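Local coordinates for fucolectin-related protein (Streptococcus pneumoniae, PDB 2WMF) that probably hydrolyses glycosidic bonds in host blood-group carbohydrate antigens, as the catalytic module of a family 98 glycoside hydrolase, at residues P194-A199 with L207-K212. Numbering follows the deposited sequence.
Sequences PTFFEA and LVLATK
F196 reaches from helix 194-203 to two leucines of strand 207-212, and on the helix side this one ring carries nearly all of the contact. The tight part is at L207. L207 CD2 lies 3.9 Å from F196 CZ. L207 CD1 is 4.0 Å from F196 CZ. The far end of the ring therefore meets both methyls of the isobutyl fork. L207 CD2 also comes within 4.1 Å of F196 CE2, approaching the ring obliquely. The F196 and L207 side chains point at one another from the helix and the strand. In F196, CG is anti to the backbone N (chi1 -163°), which carries the ring off the helix far enough to meet the strand. L209 is packed more loosely. L209 CD2 stands at the ring edge, near the ring plane, 4.3 Å from F196 CZ. The contact is apolar, with no hydrogen bond between the two segments, and all three touching side chains are buried. Away from the ring the helix is more open: P194 and E198 are exposed, and E198 forms a salt bridge with K202. Strand 207-212 is the sixth of the eight parallel strands of the (beta/alpha)8 barrel, and the helix packs outside it. W179 of neighbouring strand 176-180 meets F196 edge-to-face. A160 and S163 of helix 159-172 and I190 and M191 of helix 184-192 also pack against the ring, between barrel wall and outer helices.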
# COMPACT_ATOMS: atom_id res chain seq x y z
N PRO A 194 -20.75 1.35 18.90
CA PRO A 194 -20.42 0.57 20.09
C PRO A 194 -20.23 -0.92 19.82
O PRO A 194 -19.38 -1.53 20.45
CB PRO A 194 -21.63 0.78 20.99
CG PRO A 194 -22.65 1.34 20.20
CD PRO A 194 -22.03 2.02 19.02
N THR A 195 -20.95 -1.46 18.86
CA THR A 195 -20.84 -2.88 18.51
C THR A 195 -19.46 -3.20 17.94
O THR A 195 -18.80 -4.16 18.32
CB THR A 195 -21.97 -3.34 17.58
OG1 THR A 195 -23.25 -2.94 18.12
CG2 THR A 195 -21.97 -4.92 17.35
N PHE A 196 -19.02 -2.39 16.98
CA PHE A 196 -17.74 -2.61 16.34
C PHE A 196 -16.56 -2.31 17.27
O PHE A 196 -15.55 -3.02 17.25
CB PHE A 196 -17.61 -1.88 15.00
CG PHE A 196 -16.49 -2.42 14.18
CD1 PHE A 196 -16.62 -3.66 13.56
CD2 PHE A 196 -15.27 -1.76 14.07
CE1 PHE A 196 -15.58 -4.22 12.85
CE2 PHE A 196 -14.22 -2.33 13.37
CZ PHE A 196 -14.38 -3.53 12.73
N PHE A 197 -16.67 -1.25 18.07
CA PHE A 197 -15.63 -0.93 19.06
C PHE A 197 -15.43 -2.09 20.05
O PHE A 197 -14.28 -2.53 20.31
CB PHE A 197 -15.92 0.40 19.74
CG PHE A 197 -14.91 0.80 20.77
CD1 PHE A 197 -13.59 1.06 20.42
CD2 PHE A 197 -15.28 1.00 22.10
CE1 PHE A 197 -12.67 1.45 21.37
CE2 PHE A 197 -14.37 1.41 23.04
CZ PHE A 197 -13.06 1.64 22.68
N GLU A 198 -16.53 -2.62 20.58
CA GLU A 198 -16.48 -3.78 21.46
C GLU A 198 -15.87 -5.00 20.76
O GLU A 198 -15.00 -5.71 21.33
CB GLU A 198 -17.87 -4.11 22.01
CG GLU A 198 -17.99 -5.45 22.68
CD GLU A 198 -17.40 -5.51 24.06
OE1 GLU A 198 -17.38 -6.64 24.63
OE2 GLU A 198 -16.99 -4.47 24.61
N ALA A 199 -16.34 -5.30 19.54
CA ALA A 199 -15.77 -6.44 18.78
C ALA A 199 -14.27 -6.28 18.50
O ALA A 199 -13.52 -7.26 18.51
CB ALA A 199 -16.55 -6.68 17.48
N LEU A 207 -8.55 -9.08 13.23
CA LEU A 207 -9.01 -7.90 12.48
C LEU A 207 -7.83 -7.22 11.78
O LEU A 207 -6.81 -6.99 12.40
CB LEU A 207 -9.67 -6.89 13.41
CG LEU A 207 -10.30 -5.61 12.82
CD1 LEU A 207 -11.35 -5.97 11.71
CD2 LEU A 207 -10.88 -4.71 13.92
N VAL A 208 -8.02 -6.87 10.52
CA VAL A 208 -7.11 -6.00 9.78
C VAL A 208 -7.91 -4.80 9.28
O VAL A 208 -8.93 -4.99 8.59
CB VAL A 208 -6.52 -6.70 8.55
CG1 VAL A 208 -5.54 -5.75 7.85
CG2 VAL A 208 -5.87 -8.07 8.95
N LEU A 209 -7.50 -3.59 9.66
CA LEU A 209 -8.13 -2.36 9.17
C LEU A 209 -7.15 -1.77 8.14
O LEU A 209 -5.92 -1.78 8.33
CB LEU A 209 -8.44 -1.40 10.32
CG LEU A 209 -9.48 -1.93 11.34
CD1 LEU A 209 -9.70 -0.95 12.54
CD2 LEU A 209 -10.77 -2.36 10.61
N ALA A 210 -7.68 -1.29 7.02
CA ALA A 210 -6.83 -0.91 5.89
C ALA A 210 -7.39 0.24 5.08
O ALA A 210 -8.59 0.42 4.98
CB ALA A 210 -6.55 -2.16 4.98
N THR A 211 -6.48 0.98 4.47
CA THR A 211 -6.88 2.13 3.71
C THR A 211 -7.38 1.72 2.31
O THR A 211 -7.23 0.59 1.86
CB THR A 211 -5.68 3.13 3.56
OG1 THR A 211 -4.70 2.55 2.66
CG2 THR A 211 -5.00 3.44 4.93
N LYS A 212 -7.95 2.68 1.61
CA LYS A 212 -8.32 2.51 0.19
C LYS A 212 -8.45 3.89 -0.46
O LYS A 212 -9.54 4.50 -0.49
CB LYS A 212 -9.62 1.74 0.04
CG LYS A 212 -10.00 1.44 -1.44
CD LYS A 212 -11.25 0.59 -1.63
CE LYS A 212 -11.33 0.08 -3.09
NZ LYS A 212 -11.84 1.16 -3.99